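Local structure of hyaluronidase (Thermobaculum terrenum, 5DIY) at residues Gly85-Ser91 against Leu125-Asp130; Phe117-Phe123 against Ile162-Tyr168; Trp288-Val292 against Met304-Tyr308. The protein is a family GH84 glycoside hydrolase, probably a hexosaminidase that removes O-linked N-acetylglucosamine. One frame throughout, in Å; residues are numbered along the deposited sequence.

How the interactions relate
Leaving barrel strand 77-82, the chain enters the loop 85-91, which meets 125-130 in interaction 1. Before that contact closes, strand 113-117 has opened interaction 2, whose partner 162-168 comes from the neighbouring strand 160-164, so the segments of the two contacts alternate along the chain and the loops they close cross. The two also touch: Tyr90 packs on Phe118 and Gly85 on Val121, joining the loops that follow three consecutive strands of the TIM barrel; interaction 2 borders the sugar. Interaction 3 follows in series, closing the short connection between helices 284-296 and 301-308 on the opposite side of the chain's centre, its centre about 36 Å from that of interaction 2.

Interaction 1. Residues Gly85-Ser91 against Leu125-Asp130; sequences GLSLVYS and LIHEED
Two loops of the TIM barrel, the one after strand 77-82 and the one that runs into helix 128-133, are joined here by the first-turn aspartate of that helix, which binds two successive backbone N-H groups of the other loop. Each carboxylate oxygen of Asp130 takes one amide from its syn side, both somewhat out of the carboxylate plane: OD2 accepts from Tyr90 N at 2.9 Å, and OD1 from Ser91 N at 2.8 Å, the latter being the straighter bond (161°). OD1 also receives the hydroxyl of Ser91, its OG 2.7 Å away and nearly in line with the C-O bond; with chi1 at 60°, that OG stands between its own backbone N and carbonyl carbon, which lets amide and hydroxyl reach the same oxygen. Three bonds thus fix the rotation of the carboxylate, and a leucine in place of Asp130 would probably leave both amides and the Ser91 hydroxyl without these acceptors and set the 85-91 loop free to shift. The edge of the Tyr90 ring approaches OD2, while its CD2 packs against Leu125 CD2; farther out, Leu88, Tyr90 and Leu125 rest on helix 137-153. At the N-cap position, His127 turns a face of its imidazole to Val89 CG2, which sits over the ring centre in a CH-pi contact, the opposite face being covered by Ile126 CG2; the other methyl, CG1, meets Glu129 CG at 3.4 Å. Toward Leu86 the contact thins to a weak, bent hydrogen bond from His127 NE2 to Ser87 O, 3.2 Å long.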
loop_
_atom_site.group_PDB
_atom_site.type_symbol
_atom_site.label_atom_id
_atom_site.label_comp_id
_atom_site.label_asym_id
_atom_site.label_seq_id
_atom_site.Cartn_x
_atom_site.Cartn_y
_atom_site.Cartn_z
ATOM N N GLY C 85 16.146 15.124 -8.909
ATOM C CA GLY C 85 15.937 16.303 -8.076
ATOM C C GLY C 85 16.737 16.425 -6.788
ATOM O O GLY C 85 16.715 17.489 -6.168
ATOM N N LEU C 86 17.426 15.365 -6.370
ATOM C CA LEU C 86 18.279 15.443 -5.175
ATOM C C LEU C 86 19.544 16.252 -5.431
ATOM O O LEU C 86 20.048 16.893 -4.514
ATOM C CB LEU C 86 18.667 14.049 -4.661
ATOM C CG LEU C 86 17.541 13.112 -4.233
ATOM C CD1 LEU C 86 18.093 11.718 -3.968
ATOM C CD2 LEU C 86 16.828 13.654 -3.005
ATOM N N SER C 87 20.057 16.207 -6.662
ATOM C CA SER C 87 21.310 16.898 -7.022
ATOM C C SER C 87 21.294 17.704 -8.336
ATOM O O SER C 87 22.320 18.265 -8.705
ATOM C CB SER C 87 22.446 15.874 -7.065
ATOM O OG SER C 87 22.182 14.869 -8.028
ATOM N N LEU C 88 20.156 17.795 -9.026
ATOM C CA LEU C 88 20.101 18.496 -10.317
ATOM C C LEU C 88 20.356 19.991 -10.157
ATOM O O LEU C 88 19.773 20.632 -9.289
ATOM C CB LEU C 88 18.738 18.298 -11.000
ATOM C CG LEU C 88 18.408 19.099 -12.269
ATOM C CD1 LEU C 88 19.404 18.792 -13.373
ATOM C CD2 LEU C 88 16.993 18.798 -12.738
ATOM N N VAL C 89 21.231 20.523 -11.007
ATOM C CA VAL C 89 21.358 21.962 -11.208
ATOM C C VAL C 89 20.425 22.305 -12.372
ATOM O O VAL C 89 20.757 22.071 -13.537
ATOM C CB VAL C 89 22.817 22.387 -11.509
ATOM C CG1 VAL C 89 22.952 23.906 -11.445
ATOM C CG2 VAL C 89 23.782 21.726 -10.533
ATOM N N TYR C 90 19.249 22.840 -12.041
ATOM C CA TYR C 90 18.195 23.112 -13.027
ATOM C C TYR C 90 18.644 24.016 -14.183
ATOM O O TYR C 90 18.310 23.752 -15.335
ATOM C CB TYR C 90 16.961 23.716 -12.345
ATOM C CG TYR C 90 16.212 22.749 -11.455
ATOM C CD1 TYR C 90 15.313 21.830 -11.995
ATOM C CD2 TYR C 90 16.401 22.748 -10.072
ATOM C CE1 TYR C 90 14.627 20.942 -11.188
ATOM C CE2 TYR C 90 15.717 21.864 -9.255
ATOM C CZ TYR C 90 14.832 20.961 -9.816
ATOM O OH TYR C 90 14.149 20.081 -9.009
ATOM N N SER C 91 19.413 25.060 -13.866
ATOM C CA SER C 91 19.871 26.046 -14.862
ATOM C C SER C 91 21.063 25.596 -15.714
ATOM O O SER C 91 21.383 26.258 -16.704
ATOM C CB SER C 91 20.217 27.376 -14.177
ATOM O OG SER C 91 21.248 27.201 -13.219
ATOM N N LEU C 125 15.483 25.588 -3.563
ATOM C CA LEU C 125 16.608 25.378 -4.473
ATOM C C LEU C 125 17.926 25.173 -3.714
ATOM O O LEU C 125 18.310 25.998 -2.884
ATOM C CB LEU C 125 16.731 26.552 -5.454
ATOM C CG LEU C 125 15.536 26.752 -6.397
ATOM C CD1 LEU C 125 15.549 28.139 -7.023
ATOM C CD2 LEU C 125 15.507 25.680 -7.479
ATOM N N ILE C 126 18.603 24.070 -4.021
ATOM C CA ILE C 126 19.848 23.671 -3.355
ATOM C C ILE C 126 21.045 24.493 -3.839
ATOM O O ILE C 126 21.869 24.919 -3.027
ATOM C CB ILE C 126 20.122 22.151 -3.560
ATOM C CG1 ILE C 126 19.042 21.325 -2.851
ATOM C CG2 ILE C 126 21.501 21.748 -3.045
ATOM C CD1 ILE C 126 19.025 19.856 -3.230
ATOM N N HIS C 127 21.130 24.716 -5.150
ATOM C CA HIS C 127 22.310 25.323 -5.764
ATOM C C HIS C 127 22.157 26.836 -5.931
ATOM O O HIS C 127 21.079 27.326 -6.290
ATOM C CB HIS C 127 22.576 24.678 -7.120
ATOM C CG HIS C 127 22.667 23.186 -7.071
ATOM N ND1 HIS C 127 23.850 22.521 -6.830
ATOM C CD2 HIS C 127 21.724 22.230 -7.238
ATOM C CE1 HIS C 127 23.632 21.219 -6.850
ATOM N NE2 HIS C 127 22.350 21.015 -7.096
ATOM N N GLU C 128 23.251 27.562 -5.680
ATOM C CA GLU C 128 23.288 29.031 -5.785
ATOM C C GLU C 128 22.976 29.530 -7.201
ATOM O O GLU C 128 22.214 30.482 -7.379
ATOM C CB GLU C 128 24.662 29.557 -5.334
ATOM C CG GLU C 128 24.783 31.072 -5.263
ATOM N N GLU C 129 23.581 28.884 -8.196
ATOM C CA GLU C 129 23.336 29.201 -9.616
ATOM C C GLU C 129 21.854 29.112 -10.039
ATOM O O GLU C 129 21.418 29.850 -10.926
ATOM C CB GLU C 129 24.237 28.365 -10.554
ATOM C CG GLU C 129 24.264 26.852 -10.315
ATOM C CD GLU C 129 25.381 26.397 -9.371
ATOM O OE1 GLU C 129 25.347 26.774 -8.176
ATOM O OE2 GLU C 129 26.287 25.656 -9.818
ATOM N N ASP C 130 21.094 28.222 -9.396
ATOM C CA ASP C 130 19.643 28.130 -9.607
ATOM C C ASP C 130 18.872 29.223 -8.872
ATOM O O ASP C 130 17.869 29.718 -9.389
ATOM C CB ASP C 130 19.111 26.754 -9.187
ATOM C CG ASP C 130 19.558 25.644 -10.115
ATOM O OD1 ASP C 130 19.925 25.915 -11.276
ATOM O OD2 ASP C 130 19.527 24.477 -9.686
#

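Interaction 2. Residues Phe117-Phe123 against Ile162-Tyr168; sequences FFDNVPF and IMCPTFY. Unlike the reference sequence in segment 117-123: Asn120 (reference Asp). With NAG (2-acetamido-2-deoxy-beta-D-glucopyranose), chain E.
The sugar site at the C-terminal mouth of the TIM barrel is built here from the ends of two adjacent parallel strands, 113-117 and 160-164, and the loops that follow them. Phe117 pairs with Cys164, CB on CB, and the ladder ends with Phe118 N giving a 2.9 Å bond to Cys164 O. Two residues after Cys164, Thr166 OG1 donates to the carbonyl oxygen of the same Phe118 (2.8 Å), and a water bridges Asn120 N and Thr166 O. Asp119, next along, reaches the acetamido group of N-acetylglucosamine, whose N2 donates an almost straight bond (166°) to Asp119 OD2, 3.0 Å away; the same oxygen forms a salt bridge with Lys43. The acetyl methyl C8 sits over the centre of the Tyr168 ring, with Cys164 SG also against it at 3.7 Å, while Asp119 CB touches the ring obliquely at CE2. Tyr168 CG stands between the backbone N and the carbonyl carbon (chi1 56°), which places the ring against the acetyl group, and its OH donates to Asn120 OD1 at 2.8 Å. Asn120 is an engineered replacement of the aspartate predicted to be the proton donor; its ND2 is hydrogen-bonded to Tyr14 OH and stands beside the sugar's C1 and C2. At the outer end, CZ of Phe167 comes over one face of Phe123 in an offset stack, centroids 4.6 Å apart and planes at 29°. An adjacent Asp pair after the fourth barrel strand, here Asp119 and the substituted Asn120, is characteristic of GH84 enzymes, consistent with catalysis assisted by the substrate's acetamido group.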
loop_
_atom_site.group_PDB
_atom_site.type_symbol
_atom_site.label_atom_id
_atom_site.label_comp_id
_atom_site.label_asym_id
_atom_site.label_seq_id
_atom_site.Cartn_x
_atom_site.Cartn_y
_atom_site.Cartn_z
ATOM N N PHE C 117 10.649 12.817 -12.348
ATOM C CA PHE C 117 9.983 12.976 -11.045
ATOM C C PHE C 117 10.789 13.822 -10.078
ATOM O O PHE C 117 12.013 13.718 -10.042
ATOM C CB PHE C 117 9.676 11.614 -10.409
ATOM C CG PHE C 117 8.849 10.682 -11.271
ATOM C CD1 PHE C 117 8.004 11.151 -12.282
ATOM C CD2 PHE C 117 8.884 9.317 -11.031
ATOM C CE1 PHE C 117 7.257 10.276 -13.046
ATOM C CE2 PHE C 117 8.134 8.438 -11.789
ATOM C CZ PHE C 117 7.322 8.914 -12.799
ATOM N N PHE C 118 10.081 14.658 -9.307
ATOM C CA PHE C 118 10.678 15.544 -8.300
ATOM C C PHE C 118 10.018 15.370 -6.925
ATOM O O PHE C 118 10.032 16.288 -6.099
ATOM C CB PHE C 118 10.571 17.002 -8.766
ATOM C CG PHE C 118 11.229 17.257 -10.091
ATOM C CD1 PHE C 118 12.594 17.495 -10.165
ATOM C CD2 PHE C 118 10.493 17.218 -11.265
ATOM C CE1 PHE C 118 13.215 17.703 -11.389
ATOM C CE2 PHE C 118 11.104 17.429 -12.492
ATOM C CZ PHE C 118 12.468 17.675 -12.555
ATOM N N ASP C 119 9.439 14.196 -6.681
ATOM C CA ASP C 119 8.905 13.858 -5.359
ATOM C C ASP C 119 10.029 13.593 -4.360
ATOM O O ASP C 119 11.081 13.082 -4.730
ATOM C CB ASP C 119 7.982 12.636 -5.428
ATOM C CG ASP C 119 8.668 11.405 -6.010
ATOM O OD1 ASP C 119 9.163 11.486 -7.151
ATOM O OD2 ASP C 119 8.690 10.362 -5.332
ATOM N N ASN C 120 9.787 13.941 -3.096
ATOM C CA ASN C 120 10.722 13.682 -1.999
ATOM C C ASN C 120 12.117 14.253 -2.261
ATOM O O ASN C 120 13.120 13.532 -2.282
ATOM C CB ASN C 120 10.780 12.183 -1.685
ATOM C CG ASN C 120 9.411 11.592 -1.382
ATOM O OD1 ASN C 120 8.450 12.313 -1.102
ATOM N ND2 ASN C 120 9.314 10.269 -1.449
ATOM N N VAL C 121 12.132 15.562 -2.494
ATOM C CA VAL C 121 13.349 16.367 -2.599
ATOM C C VAL C 121 13.125 17.601 -1.719
ATOM O O VAL C 121 11.991 17.838 -1.285
ATOM C CB VAL C 121 13.658 16.771 -4.066
ATOM C CG1 VAL C 121 13.782 15.530 -4.941
ATOM C CG2 VAL C 121 12.612 17.736 -4.627
ATOM N N PRO C 122 14.193 18.380 -1.433
ATOM C CA PRO C 122 14.004 19.613 -0.660
ATOM C C PRO C 122 13.055 20.606 -1.334
ATOM O O PRO C 122 13.054 20.727 -2.562
ATOM C CB PRO C 122 15.422 20.193 -0.569
ATOM C CG PRO C 122 16.314 19.011 -0.678
ATOM C CD PRO C 122 15.625 18.098 -1.655
ATOM N N PHE C 123 12.266 21.312 -0.521
ATOM C CA PHE C 123 11.233 22.228 -1.025
ATOM C C PHE C 123 11.779 23.517 -1.652
ATOM O O PHE C 123 11.023 24.248 -2.291
ATOM C CB PHE C 123 10.228 22.596 0.086
ATOM C CG PHE C 123 9.481 21.416 0.685
ATOM C CD1 PHE C 123 9.049 20.338 -0.099
ATOM C CD2 PHE C 123 9.158 21.412 2.045
ATOM C CE1 PHE C 123 8.350 19.273 0.468
ATOM C CE2 PHE C 123 8.454 20.352 2.611
ATOM C CZ PHE C 123 8.050 19.282 1.824
ATOM N N ILE C 162 5.792 12.869 -18.509
ATOM C CA ILE C 162 4.964 12.909 -17.311
ATOM C C ILE C 162 5.905 13.302 -16.170
ATOM O O ILE C 162 7.001 12.759 -16.043
ATOM C CB ILE C 162 4.192 11.583 -17.056
ATOM C CG1 ILE C 162 3.278 11.722 -15.830
ATOM C CG2 ILE C 162 5.121 10.385 -16.894
ATOM C CD1 ILE C 162 2.165 10.700 -15.779
ATOM N N MET C 163 5.504 14.293 -15.386
ATOM C CA MET C 163 6.331 14.760 -14.286
ATOM C C MET C 163 5.600 14.546 -12.975
ATOM O O MET C 163 4.368 14.555 -12.937
ATOM C CB MET C 163 6.742 16.234 -14.480
ATOM C CG MET C 163 5.660 17.287 -14.240
ATOM S SD MET C 163 5.451 17.814 -12.518
ATOM C CE MET C 163 6.981 18.704 -12.227
ATOM N N CYS C 164 6.369 14.341 -11.908
ATOM C CA CYS C 164 5.830 14.308 -10.553
ATOM C C CYS C 164 6.295 15.572 -9.846
ATOM O O CYS C 164 7.499 15.811 -9.749
ATOM C CB CYS C 164 6.282 13.070 -9.776
ATOM S SG CYS C 164 5.422 12.897 -8.183
ATOM N N PRO C 165 5.346 16.396 -9.366
ATOM C CA PRO C 165 5.743 17.602 -8.647
ATOM C C PRO C 165 6.323 17.300 -7.269
ATOM O O PRO C 165 6.124 16.211 -6.730
ATOM C CB PRO C 165 4.445 18.395 -8.525
ATOM C CG PRO C 165 3.338 17.418 -8.723
ATOM C CD PRO C 165 3.885 16.231 -9.439
ATOM N N THR C 166 7.051 18.269 -6.725
ATOM C CA THR C 166 7.612 18.181 -5.374
ATOM C C THR C 166 6.513 18.280 -4.316
ATOM O O THR C 166 6.622 17.675 -3.253
ATOM C CB THR C 166 8.698 19.258 -5.182
ATOM O OG1 THR C 166 9.707 19.078 -6.188
ATOM C CG2 THR C 166 9.334 19.165 -3.815
ATOM N N PHE C 167 5.453 19.024 -4.627
ATOM C CA PHE C 167 4.222 19.026 -3.839
ATOM C C PHE C 167 3.174 18.261 -4.639
ATOM O O PHE C 167 2.617 18.794 -5.606
ATOM C CB PHE C 167 3.785 20.463 -3.540
ATOM C CG PHE C 167 4.745 21.203 -2.641
ATOM C CD1 PHE C 167 5.847 21.871 -3.171
ATOM C CD2 PHE C 167 4.567 21.204 -1.257
ATOM C CE1 PHE C 167 6.744 22.540 -2.346
ATOM C CE2 PHE C 167 5.463 21.869 -0.424
ATOM C CZ PHE C 167 6.552 22.540 -0.970
ATOM N N TYR C 168 2.930 17.010 -4.234
ATOM C CA TYR C 168 2.121 16.046 -5.007
ATOM C C TYR C 168 0.841 15.552 -4.316
ATOM O O TYR C 168 0.155 14.680 -4.846
ATOM C CB TYR C 168 2.987 14.841 -5.424
ATOM C CG TYR C 168 3.685 14.109 -4.291
ATOM C CD1 TYR C 168 3.011 13.168 -3.509
ATOM C CD2 TYR C 168 5.026 14.347 -4.016
ATOM C CE1 TYR C 168 3.661 12.496 -2.474
ATOM C CE2 TYR C 168 5.683 13.687 -2.992
ATOM C CZ TYR C 168 5.004 12.759 -2.224
ATOM O OH TYR C 168 5.678 12.120 -1.212
HETATM C C1 NAG E . 5.997 8.601 -1.547
HETATM C C2 NAG E . 6.707 8.256 -2.871
HETATM C C3 NAG E . 6.533 6.802 -3.318
HETATM C C4 NAG E . 6.253 5.907 -2.122
HETATM C C5 NAG E . 4.943 6.348 -1.488
HETATM C C6 NAG E . 4.562 5.514 -0.254
HETATM C C7 NAG E . 5.102 9.372 -4.388
HETATM C C8 NAG E . 4.977 10.376 -5.500
HETATM N N2 NAG E . 6.342 9.187 -3.933
HETATM O O3 NAG E . 7.722 6.378 -3.995
HETATM O O4 NAG E . 6.111 4.550 -2.542
HETATM O O5 NAG E . 4.911 7.744 -1.177
HETATM O O6 NAG E . 5.612 5.480 0.715
HETATM O O7 NAG E . 4.126 8.785 -3.937
HETATM O O HOH W 1 8.173 15.952 -1.719
#

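Interaction 3. Residues Trp288-Val292 against Met304-Tyr308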
loop_
_atom_site.group_PDB
_atom_site.type_symbol
_atom_site.label_atom_id
_atom_site.label_comp_id
_atom_site.label_asym_id
_atom_site.label_seq_id
_atom_site.Cartn_x
_atom_site.Cartn_y
_atom_site.Cartn_z
ATOM N N TRP C 288 -13.549 -8.104 -5.558
ATOM C CA TRP C 288 -12.586 -8.834 -4.736
ATOM C C TRP C 288 -12.829 -10.351 -4.754
ATOM O O TRP C 288 -11.872 -11.121 -4.806
ATOM C CB TRP C 288 -12.595 -8.302 -3.304
ATOM C CG TRP C 288 -11.423 -8.719 -2.494
ATOM C CD1 TRP C 288 -10.188 -8.137 -2.469
ATOM C CD2 TRP C 288 -11.376 -9.808 -1.570
ATOM N NE1 TRP C 288 -9.364 -8.800 -1.588
ATOM C CE2 TRP C 288 -10.068 -9.830 -1.019
ATOM C CE3 TRP C 288 -12.309 -10.765 -1.148
ATOM C CZ2 TRP C 288 -9.672 -10.772 -0.071
ATOM C CZ3 TRP C 288 -11.913 -11.711 -0.205
ATOM C CH2 TRP C 288 -10.601 -11.700 0.327
ATOM N N ARG C 289 -14.097 -10.767 -4.746
ATOM C CA ARG C 289 -14.462 -12.201 -4.788
ATOM C C ARG C 289 -14.187 -12.851 -6.144
ATOM O O ARG C 289 -13.719 -13.990 -6.201
ATOM C CB ARG C 289 -15.933 -12.407 -4.404
ATOM C CG ARG C 289 -16.217 -12.095 -2.945
ATOM C CD ARG C 289 -17.708 -11.937 -2.673
ATOM N NE ARG C 289 -18.447 -13.158 -2.995
ATOM C CZ ARG C 289 -18.471 -14.272 -2.253
ATOM N NH1 ARG C 289 -17.800 -14.362 -1.104
ATOM N NH2 ARG C 289 -19.179 -15.321 -2.671
ATOM N N GLN C 290 -14.484 -12.141 -7.230
ATOM C CA GLN C 290 -14.110 -12.611 -8.566
ATOM C C GLN C 290 -12.582 -12.688 -8.713
ATOM O O GLN C 290 -12.062 -13.636 -9.313
ATOM C CB GLN C 290 -14.713 -11.731 -9.664
ATOM C CG GLN C 290 -14.666 -12.378 -11.043
ATOM C CD GLN C 290 -15.460 -11.611 -12.082
ATOM O OE1 GLN C 290 -16.453 -12.114 -12.613
ATOM N NE2 GLN C 290 -15.029 -10.384 -12.379
ATOM N N ALA C 291 -11.878 -11.697 -8.162
ATOM C CA ALA C 291 -10.411 -11.691 -8.133
ATOM C C ALA C 291 -9.848 -12.928 -7.439
ATOM O O ALA C 291 -8.993 -13.616 -8.004
ATOM C CB ALA C 291 -9.889 -10.434 -7.448
ATOM N N VAL C 292 -10.328 -13.198 -6.221
ATOM C CA VAL C 292 -9.905 -14.376 -5.440
ATOM C C VAL C 292 -10.171 -15.687 -6.201
ATOM O O VAL C 292 -9.296 -16.545 -6.260
ATOM C CB VAL C 292 -10.579 -14.424 -4.036
ATOM C CG1 VAL C 292 -10.374 -15.778 -3.353
ATOM C CG2 VAL C 292 -10.043 -13.314 -3.140
ATOM N N MET C 304 -10.478 -17.001 2.263
ATOM C CA MET C 304 -9.889 -15.690 1.973
ATOM C C MET C 304 -10.738 -14.570 2.566
ATOM O O MET C 304 -10.198 -13.668 3.196
ATOM C CB MET C 304 -9.673 -15.481 0.464
ATOM C CG MET C 304 -8.449 -16.208 -0.091
ATOM S SD MET C 304 -6.888 -15.747 0.682
ATOM C CE MET C 304 -6.778 -14.017 0.227
ATOM N N GLU C 305 -12.054 -14.643 2.380
ATOM C CA GLU C 305 -12.989 -13.710 3.020
ATOM C C GLU C 305 -12.676 -13.572 4.515
ATOM O O GLU C 305 -12.510 -12.461 5.023
ATOM C CB GLU C 305 -14.442 -14.171 2.831
ATOM C CG GLU C 305 -15.015 -13.954 1.434
ATOM C CD GLU C 305 -15.558 -12.547 1.195
ATOM O OE1 GLU C 305 -15.282 -11.617 1.987
ATOM O OE2 GLU C 305 -16.279 -12.357 0.194
ATOM N N LYS C 306 -12.554 -14.706 5.200
ATOM C CA LYS C 306 -12.298 -14.711 6.643
ATOM C C LYS C 306 -10.934 -14.136 7.011
ATOM O O LYS C 306 -10.825 -13.358 7.948
ATOM C CB LYS C 306 -12.408 -16.132 7.215
ATOM C CG LYS C 306 -12.494 -16.170 8.729
ATOM C CD LYS C 306 -13.872 -15.703 9.181
ATOM C CE LYS C 306 -13.875 -15.240 10.609
ATOM N NZ LYS C 306 -15.150 -14.538 10.914
ATOM N N PHE C 307 -9.903 -14.549 6.282
ATOM C CA PHE C 307 -8.546 -14.091 6.524
ATOM C C PHE C 307 -8.424 -12.583 6.254
ATOM O O PHE C 307 -7.688 -11.886 6.964
ATOM C CB PHE C 307 -7.569 -14.893 5.654
ATOM C CG PHE C 307 -6.135 -14.473 5.793
ATOM C CD1 PHE C 307 -5.444 -14.698 6.981
ATOM C CD2 PHE C 307 -5.463 -13.873 4.728
ATOM C CE1 PHE C 307 -4.120 -14.318 7.114
ATOM C CE2 PHE C 307 -4.130 -13.497 4.854
ATOM C CZ PHE C 307 -3.459 -13.715 6.047
ATOM N N TYR C 308 -9.155 -12.091 5.247
ATOM C CA TYR C 308 -9.138 -10.664 4.904
ATOM C C TYR C 308 -9.691 -9.780 6.031
ATOM O O TYR C 308 -9.243 -8.646 6.183
ATOM C CB TYR C 308 -9.844 -10.354 3.566
ATOM C CG TYR C 308 -9.927 -8.858 3.322
ATOM C CD1 TYR C 308 -8.762 -8.079 3.288
ATOM C CD2 TYR C 308 -11.157 -8.204 3.210
ATOM C CE1 TYR C 308 -8.815 -6.699 3.132
ATOM C CE2 TYR C 308 -11.219 -6.820 3.042
ATOM C CZ TYR C 308 -10.044 -6.074 3.004
ATOM O OH TYR C 308 -10.082 -4.713 2.846
#
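Trp288 drives the outer edge of its indole against helix 301-308, where CH2 reaches Tyr308 CB at 3.6 Å and the Met304 carbonyl oxygen at 3.5 Å. The contact is a helix-helix packing between two consecutive helices, 284-296 and 301-308, joined by a short connection and set at an oblique angle; the axes of the two segments approach to 11.7 Å, with an angle of 121° between their N-to-C directions. Trp288 spans that gap because its CG is anti to the backbone N (chi1 -165°), which carries the indole toward the partner helix. There the carbonyl of Met304 and the N of Glu305 lie at the edge of the indole, near its plane, while the ring of Tyr308 approaches obliquely, bringing CD2 over one indole face. Val292, one turn along from Trp288, lays CG2 over an indole face near the rim and sends CG1 against Met304 CG (3.8 Å), so the tryptophan and the methionine share one apolar neighbour.

Outside this core a salt bridge spans the two helices on the exposed side. Arg289 NH1 donates to Glu305 OE2 at 2.8 Å; the carboxylate oxygen lies in the guanidinium plane, yet it is used on its anti side. Glu305 is bent at chi2 (-83°), which folds the carboxylate back beside Trp288 CZ3.

In the next shell, Leu267 of helix 262-277 and Pro239 pack on Trp288, and Pro239 touches Tyr308 as well. Leu361 of helix 340-362 backs Met304, linking the pair to the helices that follow it in the chain. The indole nitrogen is used too: Trp288 NE1 donates a hydrogen bond to the backbone oxygen of Ile237.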